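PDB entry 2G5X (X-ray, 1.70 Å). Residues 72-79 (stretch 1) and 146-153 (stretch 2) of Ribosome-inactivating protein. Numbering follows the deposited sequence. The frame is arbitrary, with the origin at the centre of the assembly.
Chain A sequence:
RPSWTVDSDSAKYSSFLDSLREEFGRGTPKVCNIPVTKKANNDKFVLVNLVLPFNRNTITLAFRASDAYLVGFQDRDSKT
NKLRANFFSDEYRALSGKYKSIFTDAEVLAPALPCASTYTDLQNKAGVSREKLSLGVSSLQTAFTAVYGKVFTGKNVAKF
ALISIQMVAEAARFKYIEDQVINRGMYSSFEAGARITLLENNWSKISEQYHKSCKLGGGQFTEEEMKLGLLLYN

Stretch 1 (72-79) GFQDRDSK
Stretch 2 146-153: AVYGKVFT

The end of a β strand meets a tight turn from a distant part of the same chain. In stretch 1, residues 72-76 continue a strand that begins earlier in the chain, and D77 to K79 leave it as loop; in stretch 2, V147 to K150 form a type II β turn, closed by a hydrogen bond from K150 N to V147 O (3.1 Å). The register sets D75 against Y148 (CA to CA, 6.0 Å) and R76 against G149 (CA to CA, 5.3 Å), and together the stretches bury 350 Å².

D75, Y148 and G149 cover the most surface. The strand is extended at D75 (phi/psi -138/-158), whose CA-to-CB bond points toward the turn; with chi1 in p (70°) and chi2 at -32°, the carboxylate reaches the turn backbone. There OD2 of D75 accepts a hydrogen bond from G149 N at 2.9 Å, with an N-H...O angle of 158°, so a buried negative charge is met by a peptide NH. The same OD2 lies 3.6 Å from F152 CZ, near the ring plane, where the aromatic hydrogens carry partial positive charge.

Y148 (phi/psi -47/120) and G149 (64/16) occupy the two central positions of the turn. The positive phi of G149 favours glycine, and an ideal CB here would be crowded by Y148 CD1 at 3.5 Å. Without a side chain, G149 brings its CA to 3.3 Å from R76 O in a CA-H...O contact (angle at H 139°). Y148 starts sideways, but chi1 in t (180°) and chi2 at -87° bring its ring nearer the strand: CD2 of Y148 lies 3.9 Å from D75 CB. Its OH is 3.6 Å from CD of R76, whose side chain also leaves sideways, with chi1 in m (-77°), chi2 and chi3 in t and chi4 at -84°. R76 N is buried by the contact and has no partner in the model.

Apolar packing flanks the carboxylate. F73 (phi/psi -154/164; chi1 67°, p; chi2 -89°) points toward stretch 2 and sets its CZ 3.7 Å from V147 CG1 and 3.9 Å from F152 CZ. V147 has chi1 in t; F152 has chi1 in m (-61°). The F73 edge is directed toward the F152 face in an offset edge-to-face pair, centroids 5.6 Å apart and planes at 70°.

Beyond the strand, S78 CB approaches G149 O at 3.6 Å. Water 1 bridges the backbones, accepting from S78 N (3.0 Å) and donating a weak hydrogen bond to G149 O (3.2 Å).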

# COMPACT_ATOMS: atom_id res chain seq x y z
N GLY A 72 2.61 0.43 -9.09
CA GLY A 72 4.04 0.49 -9.38
C GLY A 72 4.80 1.38 -8.41
O GLY A 72 4.24 1.82 -7.41
N PHE A 73 6.07 1.64 -8.71
CA PHE A 73 6.90 2.48 -7.86
C PHE A 73 8.05 3.16 -8.62
O PHE A 73 8.39 2.76 -9.73
CB PHE A 73 7.49 1.66 -6.70
CG PHE A 73 8.48 0.62 -7.13
CD1 PHE A 73 8.06 -0.66 -7.47
CD2 PHE A 73 9.84 0.92 -7.21
CE1 PHE A 73 8.97 -1.63 -7.89
CE2 PHE A 73 10.76 -0.04 -7.63
CZ PHE A 73 10.33 -1.32 -7.97
N GLN A 74 8.63 4.18 -7.99
CA GLN A 74 9.73 4.93 -8.58
C GLN A 74 10.99 4.89 -7.70
O GLN A 74 10.90 5.10 -6.49
CB GLN A 74 9.30 6.40 -8.77
CG GLN A 74 10.43 7.39 -8.99
CD GLN A 74 9.94 8.83 -8.90
OE1 GLN A 74 9.40 9.38 -9.86
NE2 GLN A 74 10.12 9.43 -7.73
N ASP A 75 12.14 4.59 -8.30
CA ASP A 75 13.41 4.58 -7.57
C ASP A 75 14.46 5.25 -8.46
O ASP A 75 14.10 6.04 -9.33
CB ASP A 75 13.81 3.14 -7.18
CG ASP A 75 14.21 2.27 -8.36
OD1 ASP A 75 13.67 2.46 -9.46
OD2 ASP A 75 15.07 1.38 -8.16
N ARG A 76 15.75 4.98 -8.25
CA ARG A 76 16.78 5.61 -9.07
C ARG A 76 17.63 4.62 -9.87
O ARG A 76 18.05 3.59 -9.34
CB ARG A 76 17.70 6.48 -8.22
CG ARG A 76 17.09 7.82 -7.82
CD ARG A 76 18.08 8.71 -7.09
NE ARG A 76 17.46 9.98 -6.68
CZ ARG A 76 17.34 11.04 -7.47
NH1 ARG A 76 17.80 11.03 -8.71
NH2 ARG A 76 16.73 12.13 -7.01
N ASP A 77 17.89 4.95 -11.13
CA ASP A 77 18.70 4.12 -12.03
C ASP A 77 20.17 4.24 -11.61
O ASP A 77 20.67 5.35 -11.44
CB ASP A 77 18.50 4.61 -13.47
CG ASP A 77 19.08 3.67 -14.51
OD1 ASP A 77 18.43 3.48 -15.56
OD2 ASP A 77 20.18 3.12 -14.28
N SER A 78 20.84 3.11 -11.45
CA SER A 78 22.24 3.11 -11.02
C SER A 78 23.25 3.67 -12.02
O SER A 78 24.28 4.21 -11.63
CB SER A 78 22.68 1.70 -10.61
OG SER A 78 22.67 0.82 -11.73
N LYS A 79 22.96 3.53 -13.31
CA LYS A 79 23.88 4.01 -14.34
C LYS A 79 23.82 5.51 -14.61
O LYS A 79 24.84 6.14 -14.87
CB LYS A 79 23.64 3.26 -15.65
CG LYS A 79 24.51 3.74 -16.79
CD LYS A 79 24.42 2.83 -18.01
CE LYS A 79 25.39 3.29 -19.09
NZ LYS A 79 25.42 2.37 -20.26
N ALA A 146 16.76 -4.79 -1.21
CA ALA A 146 16.94 -5.74 -2.31
C ALA A 146 16.38 -5.21 -3.63
O ALA A 146 16.58 -5.80 -4.68
CB ALA A 146 16.28 -7.07 -1.97
N VAL A 147 15.68 -4.08 -3.56
CA VAL A 147 15.07 -3.48 -4.74
C VAL A 147 15.67 -2.16 -5.21
O VAL A 147 16.07 -2.02 -6.37
CB VAL A 147 13.55 -3.28 -4.52
CG1 VAL A 147 12.95 -2.46 -5.66
CG2 VAL A 147 12.86 -4.63 -4.42
N TYR A 148 15.74 -1.18 -4.31
CA TYR A 148 16.26 0.13 -4.67
C TYR A 148 17.57 0.18 -5.46
O TYR A 148 18.61 -0.31 -5.01
CB TYR A 148 16.38 1.01 -3.41
CG TYR A 148 16.91 2.40 -3.70
CD1 TYR A 148 18.29 2.64 -3.73
CD2 TYR A 148 16.04 3.46 -3.96
CE1 TYR A 148 18.78 3.91 -4.02
CE2 TYR A 148 16.53 4.73 -4.26
CZ TYR A 148 17.90 4.95 -4.28
OH TYR A 148 18.39 6.20 -4.59
N GLY A 149 17.50 0.77 -6.65
CA GLY A 149 18.66 0.93 -7.51
C GLY A 149 19.35 -0.31 -8.04
O GLY A 149 20.48 -0.22 -8.53
N LYS A 150 18.69 -1.45 -7.98
CA LYS A 150 19.32 -2.68 -8.47
C LYS A 150 18.59 -3.31 -9.65
O LYS A 150 17.62 -2.76 -10.18
CB LYS A 150 19.40 -3.69 -7.33
CG LYS A 150 20.20 -3.20 -6.13
CD LYS A 150 20.20 -4.23 -5.01
CE LYS A 150 21.05 -3.75 -3.85
NZ LYS A 150 21.09 -4.75 -2.75
N VAL A 151 19.09 -4.47 -10.07
CA VAL A 151 18.48 -5.22 -11.15
C VAL A 151 17.26 -5.88 -10.50
O VAL A 151 17.39 -6.50 -9.44
CB VAL A 151 19.42 -6.32 -11.69
CG1 VAL A 151 18.66 -7.24 -12.63
CG2 VAL A 151 20.59 -5.68 -12.42
N PHE A 152 16.10 -5.74 -11.12
CA PHE A 152 14.86 -6.29 -10.59
C PHE A 152 14.62 -7.76 -10.92
O PHE A 152 14.78 -8.17 -12.07
CB PHE A 152 13.66 -5.49 -11.11
CG PHE A 152 13.67 -4.04 -10.72
CD1 PHE A 152 13.12 -3.08 -11.57
CD2 PHE A 152 14.20 -3.62 -9.50
CE1 PHE A 152 13.09 -1.74 -11.21
CE2 PHE A 152 14.18 -2.28 -9.14
CZ PHE A 152 13.63 -1.33 -9.99
N THR A 153 14.23 -8.53 -9.92
CA THR A 153 13.89 -9.94 -10.12
C THR A 153 12.44 -10.05 -9.67
O THR A 153 11.98 -9.27 -8.84
CB THR A 153 14.75 -10.89 -9.25
OG1 THR A 153 14.47 -10.67 -7.86
CG2 THR A 153 16.23 -10.67 -9.51
O HOH W 1 19.87 0.23 -11.60